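Local coordinates for HTH-type transcriptional activator AmpR (Citrobacter freundii, PDB 3KOS), which regulates transcription of the AmpC beta-lactamase gene as a LysR-family DNA-binding protein, here represented by its effector-binding domain, at residues 96-101 with 171-176; 81-86 with 112-117; 39-44 with 193-198; 31-36 with 200-205; 47-52 with 135-140. All blocks are in the same frame, centred on the assembly; numbering follows the deposited sequence.

Interaction 1: residues 96-101 with 171-176; sequences QTPADI and QPFLTQ
Phe173 sends its ring toward Pro98 with CG anti to the carbonyl carbon (chi1 -58°). Ile101 sets CG1 the same way, and its extended chi2 carries CD1 to the ring. The far ring atoms CE1, CZ and CE2 do most of the touching. Phe173 CZ lies 3.3 Å from Pro98 N and so meets the peptide link between Thr97 and Pro98. Pro98 CG stands over one face, 4.3 Å from the centroid of the Phe173 ring, a CH-pi contact. Pro172 CB lies over the opposite face, both offset toward the rim. Gln96 O approaches the ring edge near its plane, 3.8 Å from Phe173 CE1. Ile101 CD1 packs obliquely, 3.9 Å from Phe173 CE2. The contact joins two loops at the surface of the LysR substrate-binding domain. One follows helix 89-92 and the other precedes strand 181-187. The first loop is held by Asp100, whose OD2 accepts from Gln96 N at 2.9 Å and from Thr97 N. The Gln96 bond uses the anti lone pair, while Thr97 N comes from above the carboxylate plane. In the second loop, Gln171 NE2 donates to Phe173 O at 3.0 Å. Ile101 also packs on Trp115 and Pro85.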
# COMPACT_ATOMS: atom_id res chain seq x y z
N GLN A 96 -5.18 -25.84 -11.59
CA GLN A 96 -5.44 -27.13 -10.95
C GLN A 96 -4.17 -27.68 -10.31
O GLN A 96 -4.22 -28.36 -9.28
CB GLN A 96 -6.01 -28.13 -11.96
CG GLN A 96 -7.47 -27.87 -12.33
CD GLN A 96 -7.65 -26.81 -13.41
OE1 GLN A 96 -6.93 -26.79 -14.41
NE2 GLN A 96 -8.63 -25.92 -13.22
N THR A 97 -3.02 -27.37 -10.91
CA THR A 97 -1.73 -27.78 -10.38
C THR A 97 -0.79 -26.58 -10.32
O THR A 97 -1.02 -25.57 -10.98
CB THR A 97 -1.08 -28.88 -11.25
OG1 THR A 97 -0.68 -28.32 -12.51
CG2 THR A 97 -2.06 -30.01 -11.51
N PRO A 98 0.28 -26.67 -9.51
CA PRO A 98 1.20 -25.54 -9.39
C PRO A 98 1.73 -25.02 -10.73
O PRO A 98 1.89 -23.80 -10.88
CB PRO A 98 2.33 -26.11 -8.54
CG PRO A 98 1.63 -27.10 -7.66
CD PRO A 98 0.57 -27.72 -8.53
N ALA A 99 1.99 -25.90 -11.69
CA ALA A 99 2.50 -25.45 -12.98
C ALA A 99 1.53 -24.50 -13.69
O ALA A 99 1.94 -23.63 -14.46
CB ALA A 99 2.84 -26.64 -13.87
N ASP A 100 0.24 -24.66 -13.41
CA ASP A 100 -0.79 -23.83 -14.02
C ASP A 100 -0.66 -22.36 -13.64
O ASP A 100 -1.16 -21.48 -14.34
CB ASP A 100 -2.19 -24.33 -13.64
CG ASP A 100 -2.55 -25.65 -14.32
OD1 ASP A 100 -1.97 -25.96 -15.37
OD2 ASP A 100 -3.42 -26.36 -13.79
N ILE A 101 -0.00 -22.09 -12.52
CA ILE A 101 0.22 -20.71 -12.09
C ILE A 101 0.92 -19.94 -13.20
O ILE A 101 0.67 -18.74 -13.41
CB ILE A 101 1.04 -20.65 -10.78
CG1 ILE A 101 0.17 -21.13 -9.61
CG2 ILE A 101 1.56 -19.24 -10.53
CD1 ILE A 101 0.93 -21.36 -8.30
N GLN A 171 -6.92 -19.08 -2.18
CA GLN A 171 -5.62 -19.71 -1.96
C GLN A 171 -5.69 -21.09 -2.60
O GLN A 171 -6.19 -22.03 -1.99
CB GLN A 171 -5.33 -19.84 -0.46
CG GLN A 171 -3.93 -20.39 -0.12
CD GLN A 171 -3.75 -20.72 1.36
OE1 GLN A 171 -4.47 -20.21 2.22
NE2 GLN A 171 -2.80 -21.58 1.65
N PRO A 172 -5.19 -21.23 -3.84
CA PRO A 172 -5.42 -22.50 -4.53
C PRO A 172 -4.66 -23.68 -3.93
O PRO A 172 -5.09 -24.82 -4.11
CB PRO A 172 -4.93 -22.22 -5.95
CG PRO A 172 -4.00 -21.03 -5.82
CD PRO A 172 -4.59 -20.21 -4.72
N PHE A 173 -3.55 -23.43 -3.24
CA PHE A 173 -2.73 -24.52 -2.71
C PHE A 173 -2.43 -24.40 -1.23
O PHE A 173 -2.31 -23.30 -0.70
CB PHE A 173 -1.43 -24.63 -3.51
CG PHE A 173 -1.65 -24.85 -4.96
CD1 PHE A 173 -2.15 -26.06 -5.42
CD2 PHE A 173 -1.41 -23.84 -5.88
CE1 PHE A 173 -2.38 -26.27 -6.76
CE2 PHE A 173 -1.64 -24.04 -7.22
CZ PHE A 173 -2.13 -25.26 -7.66
N LEU A 174 -2.31 -25.54 -0.56
CA LEU A 174 -2.11 -25.58 0.88
C LEU A 174 -0.69 -25.20 1.28
O LEU A 174 -0.47 -24.68 2.38
CB LEU A 174 -2.43 -26.97 1.41
CG LEU A 174 -3.90 -27.36 1.35
CD1 LEU A 174 -4.12 -28.77 1.91
CD2 LEU A 174 -4.74 -26.34 2.11
N THR A 175 0.28 -25.49 0.42
CA THR A 175 1.69 -25.33 0.77
C THR A 175 2.07 -23.88 0.99
O THR A 175 1.78 -23.01 0.18
CB THR A 175 2.63 -25.94 -0.30
OG1 THR A 175 2.37 -27.34 -0.41
CG2 THR A 175 4.08 -25.73 0.09
N GLN A 176 2.74 -23.63 2.12
CA GLN A 176 3.18 -22.29 2.47
C GLN A 176 4.68 -22.27 2.75
O GLN A 176 5.24 -23.28 3.18
CB GLN A 176 2.47 -21.83 3.73
CG GLN A 176 0.97 -21.88 3.67
CD GLN A 176 0.36 -21.53 5.00
OE1 GLN A 176 -0.35 -20.52 5.12
NE2 GLN A 176 0.64 -22.34 6.02

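Interaction 2: residues 81-86 with 112-117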
# COMPACT_ATOMS: atom_id res chain seq x y z
N ALA A 81 4.19 -15.36 9.25
CA ALA A 81 3.77 -14.73 8.01
C ALA A 81 3.95 -15.68 6.84
O ALA A 81 4.45 -15.29 5.78
CB ALA A 81 4.56 -13.43 7.79
N LEU A 82 3.53 -16.93 7.03
CA LEU A 82 3.65 -17.95 5.99
C LEU A 82 2.98 -17.51 4.70
O LEU A 82 1.85 -17.02 4.70
CB LEU A 82 3.04 -19.27 6.46
CG LEU A 82 3.69 -19.84 7.73
CD1 LEU A 82 3.12 -21.23 8.03
CD2 LEU A 82 5.19 -19.91 7.57
N MSE A 83 3.68 -17.70 3.59
CA MSE A 83 3.21 -17.23 2.28
C MSE A 83 2.77 -18.34 1.35
O MSE A 83 3.35 -19.43 1.35
CB MSE A 83 4.30 -16.43 1.59
CG MSE A 83 4.76 -15.24 2.38
SE MSE A 83 6.23 -14.34 1.46
CE MSE A 83 6.38 -15.49 -0.09
N SER A 84 1.77 -18.05 0.54
CA SER A 84 1.26 -19.01 -0.42
C SER A 84 0.67 -18.23 -1.60
O SER A 84 0.37 -17.04 -1.47
CB SER A 84 0.19 -19.87 0.27
OG SER A 84 -0.12 -21.03 -0.49
N PRO A 85 0.54 -18.88 -2.77
CA PRO A 85 -0.07 -18.19 -3.90
C PRO A 85 -1.50 -17.76 -3.59
O PRO A 85 -2.21 -18.46 -2.88
CB PRO A 85 -0.07 -19.25 -5.00
CG PRO A 85 1.16 -20.06 -4.70
CD PRO A 85 1.22 -20.13 -3.18
N LEU A 86 -1.88 -16.60 -4.11
CA LEU A 86 -3.21 -16.04 -3.89
C LEU A 86 -3.65 -15.40 -5.19
O LEU A 86 -2.88 -14.66 -5.79
CB LEU A 86 -3.17 -14.97 -2.80
CG LEU A 86 -2.82 -15.45 -1.40
CD1 LEU A 86 -2.48 -14.26 -0.51
CD2 LEU A 86 -3.97 -16.26 -0.80
N ARG A 112 13.54 -11.18 -4.66
CA ARG A 112 13.59 -11.73 -6.01
C ARG A 112 13.29 -13.22 -6.16
O ARG A 112 12.91 -13.67 -7.24
CB ARG A 112 14.94 -11.40 -6.66
N ASP A 113 13.46 -13.99 -5.10
CA ASP A 113 13.36 -15.44 -5.25
C ASP A 113 12.14 -16.08 -4.59
O ASP A 113 12.10 -17.30 -4.41
CB ASP A 113 14.65 -16.12 -4.75
CG ASP A 113 14.93 -15.85 -3.28
OD1 ASP A 113 14.12 -15.14 -2.63
OD2 ASP A 113 15.95 -16.35 -2.76
N GLU A 114 11.14 -15.28 -4.22
CA GLU A 114 9.94 -15.83 -3.58
C GLU A 114 9.28 -16.93 -4.42
O GLU A 114 8.92 -17.99 -3.90
CB GLU A 114 8.92 -14.72 -3.30
CG GLU A 114 9.34 -13.77 -2.19
CD GLU A 114 8.42 -12.57 -2.08
OE1 GLU A 114 7.74 -12.24 -3.07
OE2 GLU A 114 8.38 -11.96 -1.00
N TRP A 115 9.11 -16.67 -5.71
CA TRP A 115 8.48 -17.66 -6.58
C TRP A 115 9.38 -18.87 -6.82
O TRP A 115 8.91 -20.00 -6.82
CB TRP A 115 8.02 -17.02 -7.90
CG TRP A 115 6.69 -16.37 -7.75
CD1 TRP A 115 6.42 -15.02 -7.73
CD2 TRP A 115 5.44 -17.03 -7.54
NE1 TRP A 115 5.06 -14.82 -7.54
CE2 TRP A 115 4.44 -16.04 -7.42
CE3 TRP A 115 5.06 -18.38 -7.44
CZ2 TRP A 115 3.10 -16.35 -7.22
CZ3 TRP A 115 3.73 -18.69 -7.25
CH2 TRP A 115 2.76 -17.67 -7.13
N ALA A 116 10.67 -18.63 -7.00
CA ALA A 116 11.62 -19.73 -7.14
C ALA A 116 11.54 -20.64 -5.92
O ALA A 116 11.51 -21.86 -6.05
CB ALA A 116 13.04 -19.19 -7.32
N LEU A 117 11.47 -20.05 -4.74
CA LEU A 117 11.44 -20.82 -3.51
C LEU A 117 10.13 -21.59 -3.33
O LEU A 117 10.15 -22.74 -2.92
CB LEU A 117 11.73 -19.94 -2.29
CG LEU A 117 13.15 -19.37 -2.29
CD1 LEU A 117 13.31 -18.25 -1.27
CD2 LEU A 117 14.18 -20.47 -2.04
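Strand 83-86 faces the first turn of helix 114-121 with a wide backbone gap, the CA atoms of Met83 and Glu114 being 9.0 Å apart. Two pairs of side chains bridge it. Met83, a selenomethionine, points toward the helix and crosses the Glu114 side chain at about a right angle. Its chain bends at chi3 (-1°), which turns the terminal methyl toward the glutamate stem. Met83 CE rests 4.0 Å from Glu114 CG, and Met83 SE lies 4.0 Å from Glu114 OE2. The second pair is Pro85 and Trp115. The indole presents its six-membered ring, and Trp115 CH2 lies 3.8 Å from Pro85 CG. The proline meets the ring obliquely. Trp115 has CG anti to the carbonyl carbon (chi1 -83°), and the far end of its indole extends to the strand. Ile154 of strand 153-156 packs against Met83, Glu114 and Trp115, and so lines both pairs. The contact packs a helix against the main mixed sheet in the interior of the domain. No hydrogen bond crosses it. The polar ends turn to other partners: Glu114 OE2 bonds to Ser109 OG, and Trp115 NE1 bonds to Leu107 O. The strand therefore meets mainly the carbon parts of these two residues, while Glu114 OE2 and the indole N-H are satisfied from strand 106-109.

Interaction 3: residues 39-44 with 193-198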
# COMPACT_ATOMS: atom_id res chain seq x y z
N PRO A 39 -6.63 2.86 28.14
CA PRO A 39 -7.22 4.11 27.67
C PRO A 39 -6.32 5.32 27.91
O PRO A 39 -6.55 6.37 27.32
CB PRO A 39 -8.49 4.23 28.51
CG PRO A 39 -8.22 3.41 29.72
CD PRO A 39 -7.42 2.25 29.23
N HIS A 40 -5.31 5.17 28.77
CA HIS A 40 -4.44 6.29 29.14
C HIS A 40 -3.32 6.52 28.14
O HIS A 40 -2.52 7.43 28.31
CB HIS A 40 -3.84 6.04 30.52
CG HIS A 40 -3.06 4.76 30.62
ND1 HIS A 40 -3.66 3.53 30.70
CD2 HIS A 40 -1.72 4.53 30.63
CE1 HIS A 40 -2.73 2.59 30.77
NE2 HIS A 40 -1.54 3.18 30.73
N ILE A 41 -3.25 5.69 27.10
CA ILE A 41 -2.18 5.83 26.12
C ILE A 41 -2.69 6.52 24.85
O ILE A 41 -3.73 6.14 24.30
CB ILE A 41 -1.54 4.46 25.78
CG1 ILE A 41 -0.82 3.92 27.02
CG2 ILE A 41 -0.57 4.59 24.61
CD1 ILE A 41 -0.32 2.51 26.88
N ASP A 42 -1.97 7.55 24.42
CA ASP A 42 -2.29 8.32 23.22
C ASP A 42 -1.47 7.72 22.08
O ASP A 42 -0.29 8.02 21.90
CB ASP A 42 -1.95 9.79 23.45
CG ASP A 42 -2.12 10.65 22.21
OD1 ASP A 42 -2.80 10.22 21.25
OD2 ASP A 42 -1.56 11.77 22.19
N LEU A 43 -2.11 6.84 21.33
CA LEU A 43 -1.42 6.05 20.32
C LEU A 43 -1.44 6.77 18.97
O LEU A 43 -2.50 7.05 18.43
CB LEU A 43 -2.09 4.68 20.20
CG LEU A 43 -1.52 3.71 19.16
CD1 LEU A 43 -0.05 3.49 19.43
CD2 LEU A 43 -2.29 2.39 19.22
N HIS A 44 -0.25 7.07 18.45
CA HIS A 44 -0.11 7.71 17.15
C HIS A 44 0.38 6.66 16.15
O HIS A 44 1.55 6.27 16.18
CB HIS A 44 0.91 8.84 17.22
CG HIS A 44 0.47 9.99 18.05
ND1 HIS A 44 0.34 11.27 17.55
CD2 HIS A 44 0.12 10.07 19.36
CE1 HIS A 44 -0.07 12.08 18.51
NE2 HIS A 44 -0.21 11.38 19.62
N THR A 193 9.61 3.25 27.30
CA THR A 193 8.67 3.89 28.21
C THR A 193 7.65 2.88 28.73
O THR A 193 7.53 1.78 28.19
CB THR A 193 7.87 4.99 27.48
OG1 THR A 193 7.11 4.38 26.42
CG2 THR A 193 8.82 6.05 26.89
N PRO A 194 6.92 3.25 29.79
CA PRO A 194 5.85 2.38 30.28
C PRO A 194 4.78 2.12 29.22
O PRO A 194 4.25 1.02 29.14
CB PRO A 194 5.24 3.18 31.44
CG PRO A 194 6.31 4.13 31.86
CD PRO A 194 7.13 4.43 30.65
N ALA A 195 4.45 3.14 28.44
CA ALA A 195 3.43 3.01 27.39
C ALA A 195 3.88 1.97 26.36
O ALA A 195 3.08 1.16 25.89
CB ALA A 195 3.18 4.34 26.71
N MSE A 196 5.17 1.98 26.02
CA MSE A 196 5.71 0.99 25.10
C MSE A 196 5.62 -0.42 25.68
O MSE A 196 5.17 -1.35 25.01
CB MSE A 196 7.16 1.34 24.73
CG MSE A 196 7.26 2.62 23.90
SE MSE A 196 9.10 3.33 23.84
CE MSE A 196 9.97 1.85 22.91
N ARG A 197 6.02 -0.58 26.95
CA ARG A 197 5.97 -1.90 27.56
C ARG A 197 4.54 -2.42 27.56
O ARG A 197 4.29 -3.60 27.33
CB ARG A 197 6.54 -1.88 28.99
CG ARG A 197 8.06 -1.78 29.06
CD ARG A 197 8.58 -1.90 30.52
NE ARG A 197 8.32 -0.68 31.28
CZ ARG A 197 9.12 0.38 31.27
NH1 ARG A 197 10.24 0.35 30.57
NH2 ARG A 197 8.82 1.47 31.98
N GLU A 198 3.60 -1.53 27.85
CA GLU A 198 2.19 -1.92 27.91
C GLU A 198 1.64 -2.30 26.55
O GLU A 198 0.96 -3.32 26.41
CB GLU A 198 1.37 -0.80 28.57
CG GLU A 198 1.62 -0.78 30.08
CD GLU A 198 1.02 0.41 30.79
OE1 GLU A 198 0.59 1.37 30.12
OE2 GLU A 198 0.99 0.39 32.04
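Glu198 reaches from helix 194-209 to the start of strand 41-48. Its CB lies 4.1 Å from Ile41 CD1. CG is anti to the carbonyl carbon, and the chain runs extended from there to the carboxylate. Glu198 CD comes 3.8 Å from His40 NE2. At the tip, Glu198 OE1 accepts a hydrogen bond from His40 NE2 at 2.9 Å, with an N-H...O angle of 151°. The carboxylate stands 86° from the imidazole plane, yet OE1 itself lies near that plane at the ring edge. The N-H meets OE1 on its syn side, tilted out of the carboxylate plane. The same Glu198 OE1 lies 3.6 Å from Ile41 CD1. His40 holds its ring between backbone N and carbonyl carbon (chi1 58°), and Ile41 CG1 packs on one face of it. Next to this polar link, Ile41 CD1 sits 4.0 Å from Ala195 CB. Thr193 caps the helix start: its OG1 accepts from Met196 N. The contact closes the C-terminal helix against the first residues of strand 41-48, the strand outermost in the mixed sheet within this chain. Ile41 also touches Leu14 of strand 12-19 and Phe34 of helix 20-37, so it lies where two helices meet the sheet.

Interaction 4: residues 31-36 with 200-205; sequences LSDFKR and SRWLTG
Trp202 of helix 194-209 lays its indole against Phe34 of helix 20-37. This is helix-helix packing in the alpha-beta sandwich of the LysR substrate-binding domain. The tight part is the face of the indole. Phe34 CB stands over the six-membered ring of Trp202, 3.5 Å from its centroid and 10° off the normal, a CH-pi contact. Phe34 N is also close, 3.4 Å from Trp202 CZ2, so the indole lies against the helix backbone as well. The Phe34 ring has CG anti to the backbone N and turns an edge to the indole. Phe34 CD1 lies 3.7 Å from Trp202 CD2. The two ring planes are 59° apart, an oblique pair. Phe199 meets the Phe34 ring edge-to-face, and Leu27 and Leu30 pack on Trp202. Phe34 and Trp202 are both buried. The looser side lies at Asp33, which is partly exposed and contributes little apolar packing. Here the contact rests on one hydrogen bond. It helps to fix the rotation of the indole, since the N-H points to one carboxylate oxygen near the ring plane. Asp33 OD2 is met on its anti side, tilted out of the carboxylate plane. Trp202 NE1 donates to Asp33 OD2 at 2.9 Å, with an N-H...O angle of 166°.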
# COMPACT_ATOMS: atom_id res chain seq x y z
N LEU A 31 -7.41 -2.73 17.47
CA LEU A 31 -7.10 -1.49 18.18
C LEU A 31 -8.10 -1.15 19.30
O LEU A 31 -7.71 -0.61 20.33
CB LEU A 31 -6.91 -0.31 17.23
CG LEU A 31 -5.53 -0.21 16.58
CD1 LEU A 31 -5.46 1.05 15.71
CD2 LEU A 31 -4.42 -0.23 17.61
N SER A 32 -9.38 -1.45 19.10
CA SER A 32 -10.36 -1.11 20.13
C SER A 32 -10.11 -1.93 21.40
O SER A 32 -10.38 -1.46 22.50
CB SER A 32 -11.80 -1.28 19.62
OG SER A 32 -12.11 -2.65 19.43
N ASP A 33 -9.57 -3.13 21.25
CA ASP A 33 -9.19 -3.93 22.42
C ASP A 33 -8.03 -3.28 23.15
O ASP A 33 -7.98 -3.29 24.38
CB ASP A 33 -8.84 -5.36 22.04
CG ASP A 33 -8.66 -6.26 23.25
OD1 ASP A 33 -9.67 -6.49 23.95
OD2 ASP A 33 -7.53 -6.73 23.51
N PHE A 34 -7.07 -2.72 22.40
CA PHE A 34 -5.98 -1.98 23.04
C PHE A 34 -6.53 -0.78 23.81
O PHE A 34 -6.12 -0.52 24.94
CB PHE A 34 -4.95 -1.47 22.03
CG PHE A 34 -3.90 -0.58 22.66
CD1 PHE A 34 -2.97 -1.12 23.55
CD2 PHE A 34 -3.86 0.77 22.38
CE1 PHE A 34 -2.01 -0.31 24.15
CE2 PHE A 34 -2.89 1.59 22.97
CZ PHE A 34 -1.95 1.04 23.85
N LYS A 35 -7.46 -0.07 23.19
CA LYS A 35 -8.07 1.10 23.82
C LYS A 35 -8.80 0.70 25.10
O LYS A 35 -8.74 1.40 26.12
CB LYS A 35 -9.03 1.82 22.87
N ARG A 36 -9.50 -0.43 25.05
CA ARG A 36 -10.16 -0.98 26.23
C ARG A 36 -9.19 -1.22 27.38
O ARG A 36 -9.46 -0.85 28.53
CB ARG A 36 -10.90 -2.28 25.91
CG ARG A 36 -11.49 -2.96 27.15
CD ARG A 36 -12.17 -4.29 26.82
NE ARG A 36 -12.77 -4.85 28.03
CZ ARG A 36 -12.15 -5.68 28.86
NH1 ARG A 36 -10.91 -6.07 28.61
NH2 ARG A 36 -12.78 -6.12 29.95
N SER A 200 3.40 -3.39 23.96
CA SER A 200 4.05 -4.64 23.56
C SER A 200 3.44 -5.84 24.26
O SER A 200 3.21 -6.88 23.63
CB SER A 200 5.54 -4.62 23.90
OG SER A 200 6.21 -3.68 23.11
N ARG A 201 3.21 -5.71 25.56
CA ARG A 201 2.60 -6.80 26.31
C ARG A 201 1.19 -7.09 25.81
O ARG A 201 0.80 -8.25 25.65
CB ARG A 201 2.56 -6.50 27.82
CG ARG A 201 3.92 -6.47 28.50
CD ARG A 201 3.80 -6.67 30.02
NE ARG A 201 2.89 -5.71 30.66
CZ ARG A 201 3.29 -4.65 31.36
NH1 ARG A 201 4.58 -4.40 31.54
NH2 ARG A 201 2.38 -3.83 31.89
N TRP A 202 0.42 -6.04 25.56
CA TRP A 202 -0.94 -6.21 25.06
C TRP A 202 -0.95 -6.95 23.72
O TRP A 202 -1.73 -7.89 23.52
CB TRP A 202 -1.63 -4.87 24.88
CG TRP A 202 -2.86 -5.00 24.03
CD1 TRP A 202 -4.08 -5.47 24.42
CD2 TRP A 202 -2.98 -4.69 22.64
NE1 TRP A 202 -4.95 -5.47 23.36
CE2 TRP A 202 -4.30 -5.00 22.25
CE3 TRP A 202 -2.09 -4.19 21.68
CZ2 TRP A 202 -4.76 -4.81 20.95
CZ3 TRP A 202 -2.55 -4.00 20.37
CH2 TRP A 202 -3.87 -4.32 20.02
N LEU A 203 -0.08 -6.53 22.81
CA LEU A 203 -0.10 -7.07 21.44
C LEU A 203 0.35 -8.54 21.40
O LEU A 203 -0.33 -9.39 20.84
CB LEU A 203 0.75 -6.20 20.50
CG LEU A 203 0.74 -6.59 19.02
CD1 LEU A 203 -0.68 -6.79 18.49
CD2 LEU A 203 1.48 -5.53 18.21
N THR A 204 1.49 -8.84 22.00
CA THR A 204 1.92 -10.23 22.04
C THR A 204 0.86 -11.07 22.77
O THR A 204 0.61 -12.22 22.41
CB THR A 204 3.30 -10.39 22.71
OG1 THR A 204 3.27 -9.76 23.99
CG2 THR A 204 4.37 -9.73 21.86
N GLY A 205 0.21 -10.48 23.76
CA GLY A 205 -0.83 -11.18 24.50
C GLY A 205 -2.06 -11.46 23.67
O GLY A 205 -2.60 -12.57 23.69

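Interaction 5: residues 47-52 with 135-140; sequences THNNRV and VFDSSV
Asp137 OD2 receives a nearly straight hydrogen bond from Asn49 ND2, 2.8 Å long with an N-H...O angle of 173°. The bond uses the anti lone pair of OD2 and lies in the amide plane of Asn49. The amide and carboxylate planes are 79° apart. Asp137 OD1 bonds to Thr47 OG1 of the second subunit. Arg51 bends at chi2 (79°) and brings NH1 back over its own loop. There Arg51 NH1 donates to Asn49 O at 2.8 Å, and more weakly to Asp137 O at 2.8 Å. Arg51 NH2 donates to water 2, which donates to Phe136 O at 3.0 Å. Water 1 is hydrogen-bonded to Ser138 OG, the N-cap of helix 139-147, at 2.8 Å. The contact lies at the dimer interface, where Asn49 packs on Asn49 of the second subunit. A glycerol is bound to Asn49 OD1 and Arg51 O, and a MES molecule to Ser139 OG. Both are probably from the crystallisation liquor, but they probably mark the region of the effector cleft, as in periplasmic-binding-protein-like domains.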
# COMPACT_ATOMS: atom_id res chain seq x y z
N THR A 47 1.66 4.33 8.90
CA THR A 47 2.02 3.12 8.18
C THR A 47 3.23 3.36 7.28
O THR A 47 3.51 4.50 6.90
CB THR A 47 0.85 2.56 7.32
OG1 THR A 47 0.52 3.50 6.29
CG2 THR A 47 -0.38 2.30 8.19
N HIS A 48 3.92 2.29 6.94
CA HIS A 48 5.08 2.37 6.06
C HIS A 48 5.11 1.12 5.17
O HIS A 48 4.28 0.22 5.34
CB HIS A 48 6.38 2.52 6.87
CG HIS A 48 6.61 1.43 7.89
ND1 HIS A 48 7.05 0.17 7.54
CD2 HIS A 48 6.50 1.43 9.24
CE1 HIS A 48 7.19 -0.56 8.64
NE2 HIS A 48 6.86 0.18 9.68
N ASN A 49 6.03 1.09 4.21
CA ASN A 49 6.11 -0.07 3.32
C ASN A 49 7.28 -0.99 3.65
O ASN A 49 7.88 -1.61 2.76
CB ASN A 49 6.13 0.37 1.84
CG ASN A 49 7.38 1.15 1.46
OD1 ASN A 49 8.23 1.46 2.30
ND2 ASN A 49 7.52 1.46 0.17
N ASN A 50 7.60 -1.07 4.94
CA ASN A 50 8.69 -1.90 5.44
C ASN A 50 10.08 -1.33 5.24
O ASN A 50 11.05 -1.88 5.76
CB ASN A 50 8.64 -3.32 4.88
CG ASN A 50 8.98 -4.36 5.92
OD1 ASN A 50 8.37 -4.37 6.99
ND2 ASN A 50 9.94 -5.22 5.63
N ARG A 51 10.18 -0.25 4.47
CA ARG A 51 11.42 0.52 4.37
C ARG A 51 11.20 1.79 5.14
O ARG A 51 10.47 2.69 4.71
CB ARG A 51 11.77 0.87 2.92
CG ARG A 51 12.16 -0.31 2.09
CD ARG A 51 10.92 -1.05 1.66
NE ARG A 51 11.23 -2.06 0.65
CZ ARG A 51 10.31 -2.86 0.11
NH1 ARG A 51 9.04 -2.76 0.48
NH2 ARG A 51 10.68 -3.76 -0.79
N VAL A 52 11.83 1.86 6.31
CA VAL A 52 11.54 2.92 7.24
C VAL A 52 12.76 3.17 8.11
O VAL A 52 13.56 2.27 8.37
CB VAL A 52 10.33 2.56 8.11
CG1 VAL A 52 10.61 1.32 8.94
CG2 VAL A 52 9.92 3.73 8.98
N VAL A 135 6.48 -6.20 -9.53
CA VAL A 135 7.13 -6.16 -8.23
C VAL A 135 6.49 -5.12 -7.32
O VAL A 135 6.28 -3.98 -7.74
CB VAL A 135 8.63 -5.82 -8.41
CG1 VAL A 135 9.31 -5.69 -7.06
CG2 VAL A 135 9.30 -6.89 -9.27
N PHE A 136 6.19 -5.49 -6.08
CA PHE A 136 5.43 -4.63 -5.17
C PHE A 136 6.13 -4.32 -3.86
O PHE A 136 6.68 -5.21 -3.21
CB PHE A 136 4.08 -5.27 -4.87
CG PHE A 136 3.20 -5.39 -6.06
CD1 PHE A 136 2.30 -4.39 -6.37
CD2 PHE A 136 3.32 -6.47 -6.91
CE1 PHE A 136 1.50 -4.48 -7.50
CE2 PHE A 136 2.53 -6.57 -8.06
CZ PHE A 136 1.62 -5.58 -8.35
N ASP A 137 6.08 -3.05 -3.46
CA ASP A 137 6.67 -2.62 -2.19
C ASP A 137 5.80 -3.05 -1.02
O ASP A 137 6.28 -3.20 0.11
CB ASP A 137 6.84 -1.10 -2.17
CG ASP A 137 5.51 -0.35 -2.22
OD1 ASP A 137 4.60 -0.75 -2.98
OD2 ASP A 137 5.39 0.67 -1.51
N SER A 138 4.51 -3.26 -1.28
CA SER A 138 3.56 -3.58 -0.21
C SER A 138 2.63 -4.69 -0.66
O SER A 138 2.11 -4.65 -1.77
CB SER A 138 2.74 -2.34 0.13
OG SER A 138 1.58 -2.69 0.91
N SER A 139 2.41 -5.69 0.19
CA SER A 139 1.49 -6.78 -0.15
C SER A 139 0.07 -6.27 -0.29
O SER A 139 -0.74 -6.91 -0.97
CB SER A 139 1.52 -7.87 0.93
OG SER A 139 2.68 -8.66 0.80
N VAL A 140 -0.25 -5.18 0.39
CA VAL A 140 -1.60 -4.64 0.30
C VAL A 140 -1.86 -4.26 -1.16
O VAL A 140 -2.87 -4.63 -1.75
CB VAL A 140 -1.79 -3.39 1.18
CG1 VAL A 140 -3.15 -2.78 0.95
CG2 VAL A 140 -1.63 -3.77 2.66
O HOH W 1 2.61 -2.20 3.46
O HOH W 2 8.59 -5.52 -0.93

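From the N terminus, helix 20-37 leads into strand 41-48, and both meet the C-terminal helix 194-209. Interaction 4 closes the longest loop, and interaction 3 lies within it, about 10 Å away between centres. The two touch through Leu31, Phe34, Ile41 and Leu43. Interactions 1, 2 and 5 all lie within the loops of 3 and 4. Further along strand 41-48, interaction 5 joins the end of the strand to residues 135-140, where the second lobe begins its helix 139-147. Interaction 2 lies within that loop and ties strand 73-86 to helix 114-121. Interaction 1 crosses both interactions 2 and 5 in sequence. It touches interaction 2, where Ser84 OG meets Thr175 O.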